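Local structure of metallo-carboxypeptidase (Pseudomonas aeruginosa, 4A39) at residues A86-D91 against F96-Q101; N240-E245 against E249-V254. The protein is a zinc-dependent carboxypeptidase of the M14 family, related to the cytosolic carboxypeptidases of mammals, and probably removes residues from the C-terminal ends of its substrates. All coordinates share one frame; numbering follows the deposited sequence.

Overall arrangement
The two contacts lie on opposite sides of the chain's centre, with their own centres 35 Å apart and their nearest atoms about 21 Å apart. Contact 1 comes first along the chain and pairs strands 87-89 and 96-103, neighbours in the mixed sheet of the N-terminal domain of cytosolic carboxypeptidases. Contact 2 follows within the zinc carboxypeptidase region, where residues 240-245, in the loop between helices 222-226 and 252-264, meet the start of the latter helix, and its first two residues hold the bound inhibitor. They share no sheet or helix: contact 1 lies within the sheet of the N-terminal domain, away from the annotated sites, and contact 2 reaches the active-site pocket.

Contact 1 of 2, residues A86-D91 against F96-Q101; sequences AVASYD and FRVPSQ
Ala-88 and Phe-96 face each other as an antiparallel hydrogen-bonded pair: Ala-88 N donates to Phe-96 O at 2.7 Å, and Phe-96 N returns a bond to Ala-88 O at 2.8 Å, lying in the plane of that carbonyl. The Phe-96 side chain folds back over this pair. Its CG sits between the backbone N and the carbonyl carbon (chi1 53°), which lays the ring across Ala-88, with the CB methyl over its face, 4.2 Å from Ala-88 CB to the ring centroid. At the far end of the ring Phe-96 CZ comes over a face of Tyr-90, 3.8 Å from Tyr-90 CE2, the two planes inclined at 41°. One residue along, Val-87 and Arg-97 form the non-hydrogen-bonded pair, and their side chains occupy the other face of the sheet, where Val-87 CG2 lies over the centre of the guanidinium, 3.7 Å from Arg-97 CZ.

The two strands make a beta hairpin within the large mixed sheet of the N-terminal domain, 87-89 also pairing with 118-121 and 96-103 with 106-111. Beyond the paired residues, Val-98 N bonds to Ala-86 O at 3.0 Å, while Val-98 CG2 packs against Ala-86 CB. Ser-100 OG then serves both segments: it accepts from Ala-86 N at 3.0 Å, nearly straight at 163°, and donates to Val-98 O within its own segment.

Further out, Phe-109 of strand 106-111 touches the side chains of Ala-86, Val-98 and Ser-100. Arg-97 is bent at its second side-chain torsion; NH1 reaches the carbonyl of Gln-85, just before the first strand, while NE reaches that of Thr-362 and NH2 those of Phe-351 and Trp-364, far along the chain. Tyr-90 OH is hydrogen-bonded to the backbone N of Glu-114.

Contact 2 of 2, residues N240-E245 against E249-V254; sequences NRAWLE and ERSPEV. With GEM ((2-guanidinoethylmercapto)succinic acid), chain D.
Val-254 meets the indole of Trp-243 face on, and apolar contact of this kind is what joins the two segments; no hydrogen bond runs between them. The CG1 methyl stands over the five-membered ring in a CH-pi contact, 3.7 Å from its centroid and 14° off the normal, while Val-254 CG2 lies 3.7 Å from Trp-243 NE1. CG1 is anti to the backbone N (chi1 169°), which turns this branch onto the ring. Nearby, Ala-242 CB rests against Ser-251 OG at 3.9 Å; that hydroxyl has its polar partner in Ser-247 N.

The polar work is done in the ligand pocket. Asn-240 ND2 donates to GEM O14 at 2.8 Å, and Arg-241 grips the same carboxylate with two nitrogens, NH1 to O14 and NH2 to O15, each at 3.0 Å. This is consistent with the Asn-Arg pair by which M14 carboxypeptidases hold a substrate's C-terminal carboxylate. Arg-241 NH1 also bonds to Asn-240 O, helping to set the group's orientation.

Gln-179 holds both Asn-240 OD1 and Trp-243 NE1. The indole packs on helix 332-340, Asn-240 touches the zinc ligand His-273 of strand 268-275, and Val-254 sits in the first turn of helix 252-264.

Contact 1 of 2, residues A86-D91 against F96-Q101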
ATOM      1  N   ALA A  86      14.205  -9.377   5.348  1.00  4.40           N
ATOM      2  CA  ALA A  86      13.394  -9.974   4.288  1.00  4.83           C
ATOM      3  C   ALA A  86      12.302 -10.879   4.851  1.00  5.54           C
ATOM      4  O   ALA A  86      12.445 -11.428   5.941  1.00  4.97           O
ATOM      5  CB  ALA A  86      14.282 -10.775   3.344  1.00  6.21           C
ATOM      6  N   VAL A  87      11.219 -11.036   4.094  1.00  4.71           N
ATOM      7  CA  VAL A  87      10.106 -11.874   4.515  1.00  6.83           C
ATOM      8  C   VAL A  87      10.110 -13.165   3.698  1.00  7.04           C
ATOM      9  O   VAL A  87      10.476 -13.166   2.521  1.00  6.28           O
ATOM     10  CB  VAL A  87       8.756 -11.148   4.310  1.00  8.82           C
ATOM     11  CG1 VAL A  87       7.696 -11.760   5.198  1.00 11.30           C
ATOM     12  CG2 VAL A  87       8.914  -9.661   4.602  1.00 12.37           C
ATOM     13  N   ALA A  88       9.701 -14.261   4.327  1.00  5.49           N
ATOM     14  CA  ALA A  88       9.672 -15.558   3.660  1.00  5.27           C
ATOM     15  C   ALA A  88       8.432 -16.346   4.055  1.00  5.67           C
ATOM     16  O   ALA A  88       7.758 -16.014   5.029  1.00  5.67           O
ATOM     17  CB  ALA A  88      10.923 -16.349   4.017  1.00  6.20           C
ATOM     18  N   SER A  89       8.134 -17.392   3.289  1.00  5.76           N
ATOM     19  CA  SER A  89       6.985 -18.243   3.570  1.00  6.70           C
ATOM     20  C   SER A  89       7.109 -19.590   2.876  1.00  7.68           C
ATOM     21  O   SER A  89       7.517 -19.663   1.720  1.00  7.30           O
ATOM     22  CB  SER A  89       5.694 -17.569   3.111  1.00  6.82           C
ATOM     23  OG  SER A  89       4.590 -18.436   3.304  1.00  6.91           O
ATOM     24  N   TYR A  90       6.750 -20.656   3.583  1.00  6.81           N
ATOM     25  CA  TYR A  90       6.809 -21.991   3.001  1.00  8.54           C
ATOM     26  C   TYR A  90       5.533 -22.285   2.223  1.00  8.68           C
ATOM     27  O   TYR A  90       5.569 -22.984   1.209  1.00 10.79           O
ATOM     28  CB  TYR A  90       6.956 -23.062   4.089  1.00  7.18           C
ATOM     29  CG  TYR A  90       8.255 -23.036   4.850  1.00  6.03           C
ATOM     30  CD1 TYR A  90       9.471 -23.260   4.207  1.00  6.52           C
ATOM     31  CD2 TYR A  90       8.270 -22.792   6.226  1.00  7.11           C
ATOM     32  CE1 TYR A  90      10.672 -23.245   4.917  1.00  6.06           C
ATOM     33  CE2 TYR A  90       9.462 -22.773   6.943  1.00  6.66           C
ATOM     34  CZ  TYR A  90      10.659 -23.001   6.284  1.00  6.60           C
ATOM     35  OH  TYR A  90      11.843 -22.987   6.992  1.00  9.64           O
ATOM     36  N   ASP A  91       4.413 -21.735   2.694  1.00 10.48           N
ATOM     37  CA  ASP A  91       3.117 -21.995   2.072  1.00 12.91           C
ATOM     38  C   ASP A  91       2.415 -20.844   1.366  1.00 13.68           C
ATOM     39  O   ASP A  91       1.459 -21.068   0.622  1.00 15.05           O
ATOM     40  CB  ASP A  91       2.155 -22.584   3.114  1.00 13.57           C
ATOM     41  CG  ASP A  91       2.014 -21.712   4.350  1.00 14.15           C
ATOM     42  OD1 ASP A  91       2.396 -20.526   4.299  1.00 14.16           O
ATOM     43  OD2 ASP A  91       1.506 -22.213   5.376  1.00 17.03           O
ATOM     44  N   PHE A  96       7.116 -14.996   7.535  1.00  6.50           N
ATOM     45  CA  PHE A  96       8.028 -14.718   8.640  1.00  5.06           C
ATOM     46  C   PHE A  96       9.294 -13.991   8.193  1.00  4.91           C
ATOM     47  O   PHE A  96       9.748 -14.149   7.062  1.00  6.11           O
ATOM     48  CB  PHE A  96       8.423 -16.024   9.336  1.00  6.05           C
ATOM     49  CG  PHE A  96       8.968 -17.075   8.401  1.00  4.64           C
ATOM     50  CD1 PHE A  96       8.115 -17.958   7.742  1.00  5.69           C
ATOM     51  CD2 PHE A  96      10.338 -17.189   8.192  1.00  4.16           C
ATOM     52  CE1 PHE A  96       8.623 -18.945   6.891  1.00  6.46           C
ATOM     53  CE2 PHE A  96      10.856 -18.166   7.345  1.00  6.88           C
ATOM     54  CZ  PHE A  96       9.998 -19.047   6.694  1.00  5.61           C
ATOM     55  N   ARG A  97       9.860 -13.195   9.094  1.00  4.93           N
ATOM     56  CA  ARG A  97      11.078 -12.446   8.797  1.00  4.34           C
ATOM     57  C   ARG A  97      12.305 -13.335   9.000  1.00  4.73           C
ATOM     58  O   ARG A  97      12.300 -14.232   9.849  1.00  5.13           O
ATOM     59  CB  ARG A  97      11.173 -11.219   9.714  1.00  3.20           C
ATOM     60  CG  ARG A  97      10.033 -10.211   9.553  1.00  5.09           C
ATOM     61  CD  ARG A  97      10.214  -9.329   8.318  1.00  7.05           C
ATOM     62  NE  ARG A  97       9.045  -8.471   8.111  1.00  5.57           N
ATOM     63  CZ  ARG A  97       9.071  -7.311   7.459  1.00  5.85           C
ATOM     64  NH1 ARG A  97      10.207  -6.857   6.945  1.00  5.89           N
ATOM     65  NH2 ARG A  97       7.957  -6.602   7.318  1.00  5.01           N
ATOM     66  N   VAL A  98      13.349 -13.086   8.214  1.00  4.82           N
ATOM     67  CA  VAL A  98      14.589 -13.850   8.310  1.00  5.36           C
ATOM     68  C   VAL A  98      15.775 -12.913   8.526  1.00  5.96           C
ATOM     69  O   VAL A  98      15.755 -11.760   8.100  1.00  5.57           O
ATOM     70  CB  VAL A  98      14.837 -14.688   7.032  1.00  5.96           C
ATOM     71  CG1 VAL A  98      13.767 -15.767   6.902  1.00  6.29           C
ATOM     72  CG2 VAL A  98      14.835 -13.783   5.803  1.00  4.99           C
ATOM     73  N   PRO A  99      16.826 -13.399   9.204  1.00  6.15           N
ATOM     74  CA  PRO A  99      18.024 -12.597   9.473  1.00  5.97           C
ATOM     75  C   PRO A  99      18.572 -11.959   8.199  1.00  6.24           C
ATOM     76  O   PRO A  99      18.860 -12.654   7.221  1.00  6.17           O
ATOM     77  CB  PRO A  99      18.992 -13.616  10.072  1.00  6.64           C
ATOM     78  CG  PRO A  99      18.079 -14.549  10.797  1.00  8.56           C
ATOM     79  CD  PRO A  99      16.940 -14.738   9.809  1.00  7.50           C
ATOM     80  N   SER A 100      18.721 -10.639   8.216  1.00  5.84           N
ATOM     81  CA  SER A 100      19.220  -9.918   7.050  1.00  5.77           C
ATOM     82  C   SER A 100      20.242  -8.854   7.437  1.00  5.88           C
ATOM     83  O   SER A 100      20.192  -8.310   8.540  1.00  7.07           O
ATOM     84  CB  SER A 100      18.050  -9.253   6.317  1.00  5.46           C
ATOM     85  OG  SER A 100      17.009 -10.186   6.077  1.00  5.19           O
ATOM     86  N   GLN A 101      21.170  -8.571   6.525  1.00  5.37           N
ATOM     87  CA  GLN A 101      22.194  -7.552   6.745  1.00  5.32           C
ATOM     88  C   GLN A 101      22.394  -6.805   5.432  1.00  4.86           C
ATOM     89  O   GLN A 101      22.071  -7.323   4.362  1.00  6.91           O
ATOM     90  CB  GLN A 101      23.531  -8.176   7.154  1.00  4.23           C
ATOM     91  CG  GLN A 101      23.465  -9.245   8.228  1.00  6.25           C
ATOM     92  CD  GLN A 101      23.047 -10.594   7.682  1.00  7.16           C
ATOM     93  OE1 GLN A 101      23.507 -11.016   6.614  1.00  7.50           O
ATOM     94  NE2 GLN A 101      22.190 -11.290   8.419  1.00  5.79           N
TER

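Contact 2 of 2, residues N240-E245 against E249-V254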
ATOM      1  N   ASN A 240       1.556   8.695  -8.725  1.00  5.68           N
ATOM      2  CA  ASN A 240       1.389   9.740  -7.734  1.00  5.47           C
ATOM      3  C   ASN A 240       2.119  11.036  -8.058  1.00  6.87           C
ATOM      4  O   ASN A 240       2.408  11.841  -7.169  1.00  6.30           O
ATOM      5  CB  ASN A 240       1.758   9.253  -6.334  1.00  5.38           C
ATOM      6  CG  ASN A 240       1.002  10.013  -5.266  1.00  6.34           C
ATOM      7  OD1 ASN A 240      -0.167  10.357  -5.459  1.00  5.87           O
ATOM      8  ND2 ASN A 240       1.650  10.278  -4.145  1.00  7.23           N
ATOM      9  N   ARG A 241       2.415  11.224  -9.340  1.00  6.99           N
ATOM     10  CA  ARG A 241       3.037  12.450  -9.830  1.00  6.58           C
ATOM     11  C   ARG A 241       2.229  12.865 -11.063  1.00  6.91           C
ATOM     12  O   ARG A 241       2.631  13.757 -11.808  1.00  6.96           O
ATOM     13  CB  ARG A 241       4.497  12.216 -10.235  1.00  6.51           C
ATOM     14  CG  ARG A 241       5.431  11.882  -9.083  1.00  7.61           C
ATOM     15  CD  ARG A 241       5.595  13.053  -8.130  1.00  7.07           C
ATOM     16  NE  ARG A 241       6.537  12.727  -7.063  1.00  8.47           N
ATOM     17  CZ  ARG A 241       6.261  11.914  -6.047  1.00  9.54           C
ATOM     18  NH1 ARG A 241       5.064  11.349  -5.946  1.00  9.35           N
ATOM     19  NH2 ARG A 241       7.193  11.642  -5.141  1.00  9.52           N
ATOM     20  N   ALA A 242       1.083  12.213 -11.263  1.00  6.15           N
ATOM     21  CA  ALA A 242       0.239  12.492 -12.424  1.00  6.57           C
ATOM     22  C   ALA A 242      -1.089  13.160 -12.104  1.00  7.87           C
ATOM     23  O   ALA A 242      -1.964  13.238 -12.965  1.00  8.08           O
ATOM     24  CB  ALA A 242      -0.022  11.199 -13.191  1.00  8.89           C
ATOM     25  N   TRP A 243      -1.249  13.665 -10.887  1.00  7.85           N
ATOM     26  CA  TRP A 243      -2.522  14.274 -10.535  1.00  6.58           C
ATOM     27  C   TRP A 243      -2.746  15.699 -11.021  1.00  8.32           C
ATOM     28  O   TRP A 243      -3.887  16.144 -11.138  1.00  7.21           O
ATOM     29  CB  TRP A 243      -2.743  14.162  -9.028  1.00  5.85           C
ATOM     30  CG  TRP A 243      -2.955  12.734  -8.633  1.00  4.73           C
ATOM     31  CD1 TRP A 243      -2.017  11.740  -8.616  1.00  5.98           C
ATOM     32  CD2 TRP A 243      -4.202  12.113  -8.290  1.00  4.73           C
ATOM     33  NE1 TRP A 243      -2.601  10.540  -8.288  1.00  4.74           N
ATOM     34  CE2 TRP A 243      -3.940  10.738  -8.083  1.00  5.00           C
ATOM     35  CE3 TRP A 243      -5.513  12.582  -8.140  1.00  5.99           C
ATOM     36  CZ2 TRP A 243      -4.941   9.829  -7.735  1.00  5.03           C
ATOM     37  CZ3 TRP A 243      -6.512  11.676  -7.793  1.00  5.10           C
ATOM     38  CH2 TRP A 243      -6.219  10.315  -7.595  1.00  4.72           C
ATOM     39  N   LEU A 244      -1.671  16.412 -11.322  1.00  9.69           N
ATOM     40  CA  LEU A 244      -1.818  17.773 -11.810  1.00 12.10           C
ATOM     41  C   LEU A 244      -2.149  17.737 -13.301  1.00 11.96           C
ATOM     42  O   LEU A 244      -2.897  18.578 -13.803  1.00 14.86           O
ATOM     43  CB  LEU A 244      -0.527  18.562 -11.573  1.00 14.22           C
ATOM     44  CG  LEU A 244      -0.576  20.070 -11.819  1.00 16.75           C
ATOM     45  CD1 LEU A 244      -1.673  20.703 -10.964  1.00 15.64           C
ATOM     46  CD2 LEU A 244       0.783  20.673 -11.487  1.00 16.40           C
ATOM     47  N   GLU A 245      -1.600  16.749 -14.002  1.00 12.31           N
ATOM     48  CA  GLU A 245      -1.824  16.606 -15.438  1.00 12.77           C
ATOM     49  C   GLU A 245      -1.995  15.141 -15.853  1.00 12.10           C
ATOM     50  O   GLU A 245      -1.117  14.556 -16.496  1.00 11.16           O
ATOM     51  CB  GLU A 245      -0.654  17.229 -16.205  1.00 14.24           C
ATOM     52  CG  GLU A 245      -0.416  18.693 -15.871  1.00 17.86           C
ATOM     53  CD  GLU A 245       0.850  19.244 -16.494  1.00 20.02           C
ATOM     54  OE1 GLU A 245       1.942  18.718 -16.195  1.00 22.87           O
ATOM     55  OE2 GLU A 245       0.756  20.210 -17.282  1.00 23.44           O
ATOM     56  N   GLU A 249      -4.333   8.327 -21.763  1.00 14.05           N
ATOM     57  CA  GLU A 249      -3.415   7.453 -22.485  1.00 13.97           C
ATOM     58  C   GLU A 249      -2.266   6.923 -21.635  1.00 14.00           C
ATOM     59  O   GLU A 249      -1.986   5.724 -21.636  1.00 15.59           O
ATOM     60  CB  GLU A 249      -2.843   8.204 -23.697  1.00 15.86           C
ATOM     61  CG  GLU A 249      -1.861   7.391 -24.529  1.00 19.05           C
ATOM     62  CD  GLU A 249      -1.382   8.143 -25.765  1.00 22.16           C
ATOM     63  OE1 GLU A 249      -1.734   9.329 -25.920  1.00 24.38           O
ATOM     64  OE2 GLU A 249      -0.643   7.547 -26.583  1.00 26.45           O
ATOM     65  N   ARG A 250      -1.606   7.810 -20.893  1.00 13.76           N
ATOM     66  CA  ARG A 250      -0.458   7.449 -20.061  1.00 12.09           C
ATOM     67  C   ARG A 250      -0.781   7.097 -18.606  1.00 10.59           C
ATOM     68  O   ARG A 250      -0.118   6.244 -18.013  1.00 10.58           O
ATOM     69  CB  ARG A 250       0.571   8.579 -20.106  1.00 13.21           C
ATOM     70  CG  ARG A 250       1.878   8.264 -19.398  1.00 14.07           C
ATOM     71  CD  ARG A 250       2.829   9.451 -19.455  1.00 15.32           C
ATOM     72  NE  ARG A 250       4.100   9.162 -18.793  1.00 15.98           N
ATOM     73  CZ  ARG A 250       4.996   8.284 -19.235  1.00 17.01           C
ATOM     74  NH1 ARG A 250       4.772   7.600 -20.351  1.00 17.27           N
ATOM     75  NH2 ARG A 250       6.120   8.079 -18.556  1.00 16.56           N
ATOM     76  N   SER A 251      -1.790   7.749 -18.034  1.00  9.26           N
ATOM     77  CA  SER A 251      -2.164   7.475 -16.647  1.00  8.69           C
ATOM     78  C   SER A 251      -3.670   7.293 -16.501  1.00  8.22           C
ATOM     79  O   SER A 251      -4.308   7.945 -15.673  1.00  7.49           O
ATOM     80  CB  SER A 251      -1.678   8.610 -15.739  1.00  8.14           C
ATOM     81  OG  SER A 251      -1.972   9.890 -16.284  1.00  9.49           O
ATOM     82  N   PRO A 252      -4.253   6.374 -17.291  1.00  6.72           N
ATOM     83  CA  PRO A 252      -5.695   6.113 -17.250  1.00  6.17           C
ATOM     84  C   PRO A 252      -6.240   5.792 -15.864  1.00  6.72           C
ATOM     85  O   PRO A 252      -7.398   6.082 -15.558  1.00  7.37           O
ATOM     86  CB  PRO A 252      -5.863   4.951 -18.231  1.00  6.60           C
ATOM     87  CG  PRO A 252      -4.543   4.231 -18.126  1.00  5.66           C
ATOM     88  CD  PRO A 252      -3.563   5.369 -18.121  1.00  6.02           C
ATOM     89  N   GLU A 253      -5.401   5.183 -15.032  1.00  6.43           N
ATOM     90  CA  GLU A 253      -5.804   4.825 -13.680  1.00  6.53           C
ATOM     91  C   GLU A 253      -6.174   6.074 -12.879  1.00  7.81           C
ATOM     92  O   GLU A 253      -7.176   6.095 -12.164  1.00  7.51           O
ATOM     93  CB  GLU A 253      -4.668   4.071 -12.984  1.00  6.59           C
ATOM     94  CG  GLU A 253      -4.284   2.763 -13.672  1.00  6.35           C
ATOM     95  CD  GLU A 253      -3.189   2.909 -14.726  1.00  5.46           C
ATOM     96  OE1 GLU A 253      -2.789   4.049 -15.063  1.00  6.57           O
ATOM     97  OE2 GLU A 253      -2.723   1.863 -15.224  1.00  7.67           O
ATOM     98  N   VAL A 254      -5.362   7.117 -13.007  1.00  7.49           N
ATOM     99  CA  VAL A 254      -5.606   8.366 -12.293  1.00  6.62           C
ATOM    100  C   VAL A 254      -6.689   9.191 -12.990  1.00  8.21           C
ATOM    101  O   VAL A 254      -7.517   9.826 -12.333  1.00  7.76           O
ATOM    102  CB  VAL A 254      -4.298   9.184 -12.175  1.00  7.10           C
ATOM    103  CG1 VAL A 254      -4.591  10.591 -11.670  1.00  7.46           C
ATOM    104  CG2 VAL A 254      -3.348   8.474 -11.212  1.00  6.30           C
TER
HETATM  105  C8  GEM D1377       4.958   9.574  -1.387  1.00 20.65           C
HETATM  106  S7  GEM D1377       3.161   9.491  -1.055  1.00 27.79           S
HETATM  107  C6  GEM D1377       2.917  11.057  -0.141  1.00 21.99           C
HETATM  108  C5  GEM D1377       4.137  11.529   0.654  1.00 19.59           C
HETATM  109  N3  GEM D1377       5.191  12.004  -0.253  1.00 18.95           N
HETATM  110  C1  GEM D1377       5.541  13.289  -0.236  1.00 17.79           C
HETATM  111  N4  GEM D1377       4.923  14.126   0.594  1.00 18.93           N
HETATM  112  N2  GEM D1377       6.493  13.742  -1.045  1.00 18.70           N
HETATM  113  C9  GEM D1377       5.256   9.522  -2.887  1.00 19.23           C
HETATM  114  O14 GEM D1377       4.283   9.541  -3.674  1.00 16.11           O
HETATM  115  O15 GEM D1377       6.459   9.465  -3.217  1.00 18.70           O
HETATM  116  C10 GEM D1377       5.703   8.458  -0.649  1.00 17.72           C
HETATM  117  C11 GEM D1377       5.253   7.070  -1.110  1.00 15.49           C
HETATM  118  O12 GEM D1377       4.905   6.255  -0.227  1.00  9.14           O
HETATM  119  O13 GEM D1377       5.285   6.846  -2.338  1.00 12.44           O